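Local coordinates for protein DNA helicase RecQ (Deinococcus radiodurans, PDB 4Q48) that probably couples ATP hydrolysis to the unwinding of duplex DNA, moving 3'-5', here as its RecQ catalytic core of helicase, zinc-binding and RQC parts, at residues C381-L386 and E392-P397; I212-G217 and L373-A378; L474-S479 and Q505-R510; F207-I212 and G319-T324. All coordinates share one frame; numbering follows the deposited sequence.

Interaction 1: residues C381-L386 and E392-P397; sequences CRRQVL and EELSEP. With ZN (zinc ion), chain C.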
# COMPACT_ATOMS: atom_id res chain seq x y z
N CYS A 381 10.86 11.41 11.31
CA CYS A 381 9.44 11.53 10.91
C CYS A 381 8.73 10.24 10.49
O CYS A 381 9.18 9.58 9.55
CB CYS A 381 9.36 12.53 9.76
SG CYS A 381 7.71 12.90 9.13
N ARG A 382 7.67 9.87 11.20
CA ARG A 382 6.93 8.64 10.87
C ARG A 382 6.28 8.72 9.50
O ARG A 382 6.21 7.72 8.80
CB ARG A 382 5.79 8.36 11.84
CG ARG A 382 6.09 8.51 13.26
CD ARG A 382 5.08 7.72 14.00
NE ARG A 382 5.68 6.43 14.19
CZ ARG A 382 6.45 6.14 15.22
NH1 ARG A 382 6.66 7.07 16.16
NH2 ARG A 382 6.98 4.94 15.33
N ARG A 383 5.76 9.90 9.16
CA ARG A 383 4.98 10.08 7.95
C ARG A 383 5.85 9.78 6.74
O ARG A 383 5.46 8.99 5.89
CB ARG A 383 4.40 11.50 7.87
CG ARG A 383 3.19 11.65 6.95
CD ARG A 383 2.67 13.06 6.87
NE ARG A 383 2.14 13.51 8.15
CZ ARG A 383 0.86 13.43 8.49
NH1 ARG A 383 -0.01 12.91 7.63
NH2 ARG A 383 0.44 13.88 9.68
N GLN A 384 7.06 10.33 6.71
CA GLN A 384 8.02 10.04 5.66
C GLN A 384 8.21 8.54 5.47
O GLN A 384 8.17 8.05 4.33
CB GLN A 384 9.37 10.69 5.93
CG GLN A 384 9.44 12.16 5.55
CD GLN A 384 10.76 12.83 5.94
OE1 GLN A 384 11.43 12.44 6.90
NE2 GLN A 384 11.12 13.87 5.20
N VAL A 385 8.37 7.79 6.56
CA VAL A 385 8.58 6.35 6.45
C VAL A 385 7.36 5.65 5.90
O VAL A 385 7.48 4.75 5.07
CB VAL A 385 8.96 5.73 7.81
CG1 VAL A 385 8.83 4.20 7.79
CG2 VAL A 385 10.37 6.15 8.25
N LEU A 386 6.18 6.06 6.36
CA LEU A 386 4.89 5.46 5.97
C LEU A 386 4.61 5.64 4.48
O LEU A 386 4.27 4.69 3.79
CB LEU A 386 3.74 6.07 6.78
CG LEU A 386 2.28 5.81 6.38
CD1 LEU A 386 1.94 4.34 6.52
CD2 LEU A 386 1.34 6.61 7.24
N GLU A 392 5.73 7.01 -2.28
CA GLU A 392 5.73 8.47 -2.23
C GLU A 392 6.88 8.95 -1.35
O GLU A 392 7.09 8.43 -0.26
CB GLU A 392 4.40 9.00 -1.69
CG GLU A 392 4.37 10.50 -1.44
CD GLU A 392 2.95 11.01 -1.17
OE1 GLU A 392 2.03 10.17 -1.09
OE2 GLU A 392 2.77 12.23 -1.01
N GLU A 393 7.64 9.94 -1.84
CA GLU A 393 8.75 10.51 -1.07
C GLU A 393 8.38 11.92 -0.60
O GLU A 393 8.22 12.81 -1.42
CB GLU A 393 10.04 10.53 -1.88
CG GLU A 393 10.54 9.14 -2.32
CD GLU A 393 10.80 8.15 -1.15
OE1 GLU A 393 11.36 8.56 -0.10
OE2 GLU A 393 10.42 6.96 -1.29
N LEU A 394 8.26 12.11 0.71
CA LEU A 394 7.95 13.44 1.24
C LEU A 394 9.24 14.15 1.63
O LEU A 394 9.86 13.82 2.64
CB LEU A 394 7.03 13.32 2.46
CG LEU A 394 6.33 14.61 2.93
CD1 LEU A 394 5.14 14.92 2.01
CD2 LEU A 394 5.95 14.61 4.42
N SER A 395 9.63 15.16 0.87
CA SER A 395 10.98 15.71 0.97
C SER A 395 11.35 16.14 2.38
O SER A 395 12.43 15.82 2.88
CB SER A 395 11.12 16.91 0.02
OG SER A 395 10.45 16.64 -1.20
N GLU A 396 10.43 16.83 3.03
CA GLU A 396 10.70 17.43 4.32
C GLU A 396 9.85 16.76 5.42
O GLU A 396 8.75 16.26 5.14
CB GLU A 396 10.44 18.94 4.24
CG GLU A 396 11.25 19.65 3.15
CD GLU A 396 12.76 19.68 3.41
OE1 GLU A 396 13.20 20.34 4.38
OE2 GLU A 396 13.51 19.02 2.64
N PRO A 397 10.38 16.69 6.66
CA PRO A 397 9.63 16.22 7.83
C PRO A 397 8.28 16.90 7.95
O PRO A 397 8.17 18.07 7.60
CB PRO A 397 10.55 16.58 8.99
CG PRO A 397 11.92 16.54 8.41
CD PRO A 397 11.81 16.89 6.96
ZN ZN C . 6.62 13.87 11.00
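Cys381 SG, which rests against Pro397 CA, is gripped twice: it binds the zinc ion at 2.4 Å, and it accepts the backbone N-H of Gln384, with N to SG 3.6 Å and a nearly straight N-H...S angle of 170°. This is the four-cysteine zinc site of the RecQ zinc-binding domain, completed by Cys398, Cys401 and Cys404, and Cys381 is also the N-cap of helix 382-389. With SG set anti to the residue's own N (chi1 -177°), one sulfur serves both roles; the N-H and the helix start would probably favour a thiolate. The loop 394-397 is held by a second bond, from Gln384 NE2 to Leu394 O, 2.9 Å long. The donor comes nearly in line with the carbonyl (C=O...N 163°), and the oxygen is tilted somewhat from the amide plane. Beyond CG the glutamine chain is extended, crossing the leucine side chain at about a right angle, with Gln384 CG 4.1 Å from Leu394 CB. Its amide reaches the bend of the loop, where NE2 lies 3.6 Å from Pro397 CD. Replacing Gln384 by an alanine would probably leave Leu394 O without this donor and open a gap beside Pro397. Arg383 turns its guanidinium to Ile212 O and Asp208, while its CD lies 4.4 Å from Leu394 CD2.

Interaction 2: residues I212-G217 and L373-A378; sequences IQYRVG and LTYCEA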
# COMPACT_ATOMS: atom_id res chain seq x y z
N ILE A 212 -4.41 14.07 9.49
CA ILE A 212 -4.27 12.97 10.42
C ILE A 212 -2.88 13.02 11.03
O ILE A 212 -1.88 12.93 10.30
CB ILE A 212 -4.45 11.61 9.75
CG1 ILE A 212 -5.83 11.52 9.09
CG2 ILE A 212 -4.25 10.49 10.77
CD1 ILE A 212 -6.02 10.28 8.25
N GLN A 213 -2.82 13.19 12.36
CA GLN A 213 -1.54 13.17 13.07
C GLN A 213 -1.17 11.74 13.48
O GLN A 213 -1.98 11.06 14.11
CB GLN A 213 -1.59 14.08 14.29
CG GLN A 213 -0.45 13.83 15.25
CD GLN A 213 -0.25 14.92 16.28
OE1 GLN A 213 -0.07 14.64 17.48
NE2 GLN A 213 -0.26 16.16 15.83
N TYR A 214 0.02 11.25 13.11
CA TYR A 214 0.38 9.85 13.41
C TYR A 214 1.18 9.67 14.71
O TYR A 214 2.17 10.38 14.95
CB TYR A 214 1.14 9.22 12.23
CG TYR A 214 0.30 9.12 10.98
CD1 TYR A 214 -0.51 8.02 10.74
CD2 TYR A 214 0.29 10.17 10.07
CE1 TYR A 214 -1.29 7.95 9.60
CE2 TYR A 214 -0.50 10.12 8.94
CZ TYR A 214 -1.28 9.01 8.70
OH TYR A 214 -2.04 8.99 7.56
N ARG A 215 0.72 8.74 15.55
CA ARG A 215 1.41 8.41 16.79
C ARG A 215 1.49 6.92 17.06
O ARG A 215 0.48 6.20 17.01
CB ARG A 215 0.73 9.04 17.99
CG ARG A 215 0.76 10.55 18.05
CD ARG A 215 0.12 10.97 19.37
NE ARG A 215 -0.60 12.21 19.20
CZ ARG A 215 -1.49 12.67 20.07
NH1 ARG A 215 -1.74 11.96 21.16
NH2 ARG A 215 -2.12 13.81 19.83
N VAL A 216 2.70 6.48 17.39
CA VAL A 216 2.95 5.12 17.83
C VAL A 216 3.75 5.22 19.13
O VAL A 216 4.63 6.05 19.24
CB VAL A 216 3.71 4.29 16.77
CG1 VAL A 216 3.90 2.88 17.24
CG2 VAL A 216 2.98 4.32 15.42
N GLY A 217 3.42 4.41 20.12
CA GLY A 217 4.13 4.45 21.37
C GLY A 217 4.06 3.10 22.06
O GLY A 217 3.35 2.19 21.57
N LEU A 373 7.27 -2.92 11.69
CA LEU A 373 8.19 -2.65 12.79
C LEU A 373 9.18 -1.52 12.47
O LEU A 373 9.49 -0.69 13.33
CB LEU A 373 8.95 -3.93 13.16
CG LEU A 373 8.11 -4.99 13.88
CD1 LEU A 373 8.96 -6.17 14.27
CD2 LEU A 373 7.50 -4.40 15.12
N THR A 374 9.66 -1.48 11.24
CA THR A 374 10.55 -0.39 10.85
C THR A 374 9.83 0.95 10.96
O THR A 374 10.42 1.93 11.40
CB THR A 374 11.10 -0.64 9.47
OG1 THR A 374 11.94 -1.79 9.54
CG2 THR A 374 11.92 0.51 8.99
N TYR A 375 8.55 0.99 10.57
CA TYR A 375 7.75 2.20 10.73
C TYR A 375 7.54 2.51 12.21
O TYR A 375 7.66 3.66 12.63
CB TYR A 375 6.41 2.08 9.99
CG TYR A 375 5.38 3.11 10.39
CD1 TYR A 375 5.52 4.45 10.04
CD2 TYR A 375 4.26 2.75 11.12
CE1 TYR A 375 4.58 5.39 10.40
CE2 TYR A 375 3.32 3.68 11.50
CZ TYR A 375 3.48 5.00 11.12
OH TYR A 375 2.52 5.93 11.47
N CYS A 376 7.21 1.50 13.01
CA CYS A 376 7.00 1.73 14.44
C CYS A 376 8.24 2.34 15.11
O CYS A 376 8.13 3.10 16.05
CB CYS A 376 6.59 0.43 15.16
SG CYS A 376 4.92 -0.17 14.68
N GLU A 377 9.41 1.98 14.62
CA GLU A 377 10.67 2.36 15.27
C GLU A 377 11.33 3.62 14.73
O GLU A 377 12.51 3.88 15.04
CB GLU A 377 11.65 1.18 15.20
CG GLU A 377 11.47 0.21 16.33
CD GLU A 377 11.89 -1.19 15.95
OE1 GLU A 377 12.65 -1.33 14.97
OE2 GLU A 377 11.44 -2.15 16.63
N ALA A 378 10.62 4.38 13.91
CA ALA A 378 11.23 5.50 13.20
C ALA A 378 11.97 6.46 14.12
O ALA A 378 11.50 6.82 15.21
CB ALA A 378 10.21 6.24 12.40
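Tyr214 and Tyr375 meet with their side chains crossed at about a right angle, so that the hydroxyl of one reaches the root of the other rather than its tip. Tyr375 OH lies 3.6 Å from Tyr214 CB and 3.8 Å from Tyr214 CD1, approaching the ring obliquely. What places it there is the first torsion of Tyr375, with CG anti to the backbone N (chi1 165°), which brings the ring from the helix flank toward the strand. The same hydroxyl is hydrogen-bonded to Tyr320 OH, so its polar need is met beside an otherwise apolar contact. Two residues along, Val216 points the same way as Tyr214 and divides its branches between two partners: CG2 touches Tyr375 CE2 at 4.0 Å, whereas CG1 meets Cys376 SG at 4.1 Å. All four side chains are buried. They join strand 212-218, an outermost strand of the parallel sheet in the second RecA-like helicase domain, to the C-terminal end of helix 359-376, in the zinc-binding part of the chain. No hydrogen bond crosses between the two segments, and the backbones come nearest where Val216 CA lies 6.3 Å from Cys376 CA. Ile212 CG2 lies over one face of the Tyr214 ring, 3.9 Å above its plane. The Tyr375 ring also forms a cation-pi pair with Arg382, and the side chain of Tyr214 comes within about 4 Å, at the nearest atoms, of that of the zinc ligand Cys401.

Interaction 3: residues L474-S479 and Q505-R510; sequences LRQLVS and QKLLLR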
# COMPACT_ATOMS: atom_id res chain seq x y z
N LEU A 474 23.63 -2.76 8.68
CA LEU A 474 23.16 -3.35 7.43
C LEU A 474 21.67 -3.63 7.43
O LEU A 474 21.02 -3.34 6.43
CB LEU A 474 23.94 -4.63 7.09
CG LEU A 474 25.43 -4.41 6.77
CD1 LEU A 474 26.20 -5.73 6.78
CD2 LEU A 474 25.66 -3.64 5.44
N ARG A 475 21.11 -4.13 8.53
CA ARG A 475 19.68 -4.40 8.55
C ARG A 475 18.95 -3.11 8.39
O ARG A 475 17.93 -3.01 7.70
CB ARG A 475 19.26 -5.11 9.83
CG ARG A 475 19.59 -6.60 9.82
CD ARG A 475 18.97 -7.35 10.99
NE ARG A 475 19.40 -6.79 12.27
CZ ARG A 475 20.51 -7.18 12.90
NH1 ARG A 475 21.25 -8.15 12.37
NH2 ARG A 475 20.85 -6.63 14.07
N GLN A 476 19.50 -2.10 9.03
CA GLN A 476 18.86 -0.81 9.07
C GLN A 476 18.84 -0.23 7.66
O GLN A 476 17.81 0.29 7.22
CB GLN A 476 19.59 0.11 10.05
CG GLN A 476 18.72 1.24 10.49
CD GLN A 476 17.61 0.77 11.43
OE1 GLN A 476 17.85 -0.01 12.37
NE2 GLN A 476 16.38 1.18 11.12
N LEU A 477 19.96 -0.38 6.95
CA LEU A 477 20.04 0.13 5.58
C LEU A 477 19.14 -0.69 4.68
O LEU A 477 18.53 -0.16 3.74
CB LEU A 477 21.48 0.11 5.06
CG LEU A 477 22.37 1.21 5.62
CD1 LEU A 477 23.84 0.94 5.33
CD2 LEU A 477 21.94 2.54 5.09
N VAL A 478 19.02 -1.97 4.99
CA VAL A 478 18.14 -2.83 4.20
C VAL A 478 16.71 -2.40 4.46
O VAL A 478 15.96 -2.15 3.50
CB VAL A 478 18.31 -4.34 4.51
CG1 VAL A 478 17.24 -5.14 3.79
CG2 VAL A 478 19.68 -4.80 4.06
N SER A 479 16.33 -2.31 5.73
CA SER A 479 14.94 -1.99 6.08
C SER A 479 14.46 -0.69 5.52
O SER A 479 13.30 -0.58 5.15
CB SER A 479 14.72 -1.98 7.58
OG SER A 479 14.75 -3.31 8.05
N GLN A 505 21.96 13.05 3.56
CA GLN A 505 21.02 12.34 4.43
C GLN A 505 21.76 11.57 5.54
O GLN A 505 22.90 11.13 5.36
CB GLN A 505 20.15 11.39 3.60
CG GLN A 505 18.84 12.01 3.10
CD GLN A 505 18.19 11.22 1.95
OE1 GLN A 505 18.12 9.98 1.99
NE2 GLN A 505 17.67 11.94 0.94
N LYS A 506 21.09 11.40 6.68
CA LYS A 506 21.68 10.81 7.86
C LYS A 506 21.05 9.46 8.15
O LYS A 506 19.87 9.25 7.86
CB LYS A 506 21.49 11.70 9.10
CG LYS A 506 22.28 12.99 9.18
CD LYS A 506 21.88 13.74 10.46
CE LYS A 506 22.36 15.21 10.52
NZ LYS A 506 23.83 15.43 10.79
N LEU A 507 21.82 8.54 8.73
CA LEU A 507 21.23 7.31 9.26
C LEU A 507 21.09 7.38 10.78
O LEU A 507 22.09 7.39 11.48
CB LEU A 507 22.07 6.10 8.91
CG LEU A 507 21.58 4.81 9.53
CD1 LEU A 507 20.18 4.51 9.00
CD2 LEU A 507 22.54 3.67 9.28
N LEU A 508 19.87 7.47 11.32
CA LEU A 508 19.69 7.57 12.77
C LEU A 508 18.94 6.37 13.35
O LEU A 508 17.86 6.05 12.91
CB LEU A 508 18.94 8.84 13.14
CG LEU A 508 19.41 10.16 12.49
CD1 LEU A 508 18.70 11.38 13.06
CD2 LEU A 508 20.92 10.32 12.61
N LEU A 509 19.50 5.77 14.39
CA LEU A 509 18.80 4.77 15.18
C LEU A 509 18.34 5.40 16.51
O LEU A 509 18.92 6.39 17.00
CB LEU A 509 19.70 3.57 15.44
CG LEU A 509 19.79 2.46 14.39
CD1 LEU A 509 20.47 2.93 13.08
CD2 LEU A 509 20.51 1.26 14.95
N ARG A 510 17.25 4.86 17.07
CA ARG A 510 16.79 5.30 18.39
C ARG A 510 17.87 4.98 19.40
O ARG A 510 18.50 3.93 19.27
CB ARG A 510 15.49 4.61 18.75
CG ARG A 510 14.32 5.40 18.30
CD ARG A 510 13.07 4.58 18.40
NE ARG A 510 11.93 5.42 18.05
CZ ARG A 510 11.16 6.04 18.93
NH1 ARG A 510 11.36 5.88 20.24
NH2 ARG A 510 10.16 6.81 18.48
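Gln476 sends its side chain from helix 467-479 toward Leu507 and Leu509. CB points at the other segment, and CG, anti to the backbone N (chi1 -159°), reaches both leucines at once: Gln476 CG is 3.6 Å from Leu509 CD1 and 3.9 Å from Leu507 CD1. The chain then bends (chi2 72°) and runs past Leu509 in the opposite direction to that side chain. Gln476 CD is thereby brought 3.9 Å from Leu509 CD1, and Gln476 OE1 3.7 Å from Leu509 CG. No hydrogen bond crosses here, so it is the glutamine's carbon chain and the flank of its amide that do the packing. With an alanine in place of Gln476, the methyl groups of Leu507 and Leu509 would probably face a gap where CG and CD now lie. One residue on, Leu477 CD2 meets Leu507 CD2 at 4.4 Å, a looser apolar touch. Helix 414-426 covers both of these leucines, Ala420 touching Leu477 and Ala417 touching Leu507. Since strand 508-510 pairs antiparallel with strand 410-412, the contact joins a helix to the closing strand of the RQC domain, a winged-helix fold.

Interaction 4: residues F207-I212 and G319-T324; sequences FDRPNI and GYYQET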
# COMPACT_ATOMS: atom_id res chain seq x y z
N PHE A 207 -0.60 9.86 -1.12
CA PHE A 207 -1.27 9.04 -0.11
C PHE A 207 -1.42 9.83 1.19
O PHE A 207 -2.12 9.43 2.12
CB PHE A 207 -0.47 7.77 0.14
CG PHE A 207 -0.58 6.77 -0.97
CD1 PHE A 207 0.17 6.92 -2.14
CD2 PHE A 207 -1.43 5.66 -0.85
CE1 PHE A 207 0.08 5.99 -3.17
CE2 PHE A 207 -1.52 4.73 -1.89
CZ PHE A 207 -0.76 4.90 -3.05
N ASP A 208 -0.75 10.97 1.25
CA ASP A 208 -0.70 11.70 2.47
C ASP A 208 -2.11 12.13 2.90
O ASP A 208 -3.00 12.37 2.09
CB ASP A 208 0.20 12.92 2.35
CG ASP A 208 0.50 13.55 3.70
OD1 ASP A 208 0.26 12.87 4.73
OD2 ASP A 208 0.95 14.71 3.72
N ARG A 209 -2.30 12.13 4.22
CA ARG A 209 -3.50 12.66 4.81
C ARG A 209 -3.06 13.64 5.89
O ARG A 209 -3.07 13.34 7.06
CB ARG A 209 -4.36 11.52 5.37
CG ARG A 209 -4.74 10.46 4.33
CD ARG A 209 -5.94 10.87 3.48
NE ARG A 209 -7.06 11.46 4.22
CZ ARG A 209 -7.96 10.75 4.90
NH1 ARG A 209 -7.92 9.42 4.92
NH2 ARG A 209 -8.94 11.37 5.53
N PRO A 210 -2.65 14.84 5.48
CA PRO A 210 -2.03 15.84 6.36
C PRO A 210 -2.78 16.13 7.68
O PRO A 210 -2.15 16.50 8.69
CB PRO A 210 -2.02 17.09 5.48
CG PRO A 210 -1.95 16.53 4.08
CD PRO A 210 -2.82 15.33 4.10
N ASN A 211 -4.10 15.97 7.68
CA ASN A 211 -4.89 16.36 8.83
C ASN A 211 -4.90 15.25 9.88
O ASN A 211 -5.31 15.48 11.04
CB ASN A 211 -6.31 16.77 8.42
CG ASN A 211 -7.06 15.67 7.73
OD1 ASN A 211 -6.57 15.11 6.73
ND2 ASN A 211 -8.25 15.35 8.22
N ILE A 212 -4.41 14.07 9.49
CA ILE A 212 -4.27 12.97 10.42
C ILE A 212 -2.88 13.02 11.03
O ILE A 212 -1.88 12.93 10.30
CB ILE A 212 -4.45 11.61 9.75
CG1 ILE A 212 -5.83 11.52 9.09
CG2 ILE A 212 -4.25 10.49 10.77
CD1 ILE A 212 -6.02 10.28 8.25
N GLY A 319 -2.86 -2.46 5.74
CA GLY A 319 -3.98 -2.45 6.67
C GLY A 319 -3.97 -1.26 7.60
O GLY A 319 -5.00 -0.65 7.85
N TYR A 320 -2.79 -0.93 8.10
CA TYR A 320 -2.63 0.19 9.01
C TYR A 320 -3.05 1.48 8.30
O TYR A 320 -3.77 2.32 8.86
CB TYR A 320 -1.18 0.26 9.52
CG TYR A 320 -0.89 1.48 10.35
CD1 TYR A 320 -1.30 1.57 11.67
CD2 TYR A 320 -0.23 2.57 9.80
CE1 TYR A 320 -1.05 2.71 12.43
CE2 TYR A 320 0.03 3.70 10.54
CZ TYR A 320 -0.38 3.77 11.86
OH TYR A 320 -0.10 4.92 12.58
N TYR A 321 -2.61 1.65 7.07
CA TYR A 321 -2.98 2.84 6.31
C TYR A 321 -4.49 2.90 6.01
O TYR A 321 -5.10 3.98 6.08
CB TYR A 321 -2.19 2.88 5.00
CG TYR A 321 -2.51 4.08 4.19
CD1 TYR A 321 -1.87 5.30 4.44
CD2 TYR A 321 -3.48 4.04 3.20
CE1 TYR A 321 -2.17 6.43 3.69
CE2 TYR A 321 -3.80 5.16 2.47
CZ TYR A 321 -3.14 6.34 2.71
OH TYR A 321 -3.47 7.42 1.95
N GLN A 322 -5.10 1.77 5.69
CA GLN A 322 -6.51 1.83 5.37
C GLN A 322 -7.26 2.10 6.67
O GLN A 322 -8.21 2.89 6.71
CB GLN A 322 -7.04 0.54 4.71
CG GLN A 322 -8.56 0.39 4.91
CD GLN A 322 -9.15 -0.97 4.57
OE1 GLN A 322 -8.61 -2.02 4.95
NE2 GLN A 322 -10.29 -0.96 3.88
N GLU A 323 -6.82 1.47 7.76
CA GLU A 323 -7.53 1.64 9.01
C GLU A 323 -7.40 3.07 9.57
O GLU A 323 -8.39 3.73 9.78
CB GLU A 323 -7.05 0.62 10.02
CG GLU A 323 -7.67 -0.73 9.83
CD GLU A 323 -6.77 -1.86 10.32
OE1 GLU A 323 -5.99 -1.61 11.27
OE2 GLU A 323 -6.84 -2.97 9.75
N THR A 324 -6.19 3.57 9.77
CA THR A 324 -6.02 4.94 10.20
C THR A 324 -6.70 5.91 9.23
O THR A 324 -7.15 7.00 9.63
CB THR A 324 -4.54 5.34 10.32
OG1 THR A 324 -3.93 5.27 9.02
CG2 THR A 324 -3.78 4.45 11.28
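The polar link between Phe207 and Tyr321 is a hydrogen bond from the phenol OH to the backbone carbonyl oxygen of Phe207. As modelled, Tyr321 OH and Phe207 O are 2.4 Å apart, too short to be trusted at this resolution, but the oxygen lies at the edge of the Tyr321 ring and in its plane. Tyr321 extends from the helix with CG anti to the backbone N (chi1 -179°), which carries its hydroxyl across to the loop.

The aromatic component is an offset edge-to-face pair: the Phe207 edge is turned toward the Tyr321 face, with centroids 5.9 Å apart and planes at 68°. Phe207 CD2 comes 4.0 Å from Tyr321 CZ.

Apolar contacts and one over a guanidinium face fill the rest. Arg209 CG lies 4.1 Å from Tyr321 OH; its chain folds back so that Ile212 CD1 sits over the centre of one guanidinium face, while NH1 bonds to Gly325 O. Ile212 CD1 in turn reaches Thr324 O at 3.7 Å.

Bonds within each segment brace both sides. A type I turn closes with Ile212 N to Arg209 O at 2.9 Å, and in the helix Tyr320 O accepts from Thr324 N and from the side-chain hydroxyl Thr324 OG1, which arrive from opposite faces of its plane.

The segment 207-212 is the connection between the parallel sheets of the two RecA-like domains, here fastened to helix 317-324, which leads into the glycine- and arginine-rich helicase motif VI typical of superfamily 2 helicases.

Read from the N terminus, interaction 4 opens first, at the linker 207-212, and closes a long loop at helix 317-324. Interaction 2 starts on strand 212-218, sharing Ile212, and closes beyond that helix at 373-378, so the two loops cross. Interaction 1 follows in series, closing a short loop in which the chain after helix 382-389 returns beside the start of that helix, and interaction 3 closes the last one inside the RQC domain. Arg383 NH2 to Ile212 O joins interaction 1 to interactions 2 and 4, Glu392 OE1 to Phe207 N joins 1 to 4, and Ala378 O to Arg510 NE joins 2 to 3. Linker, second helicase domain, zinc-binding part and RQC domain are thus tied in sequence.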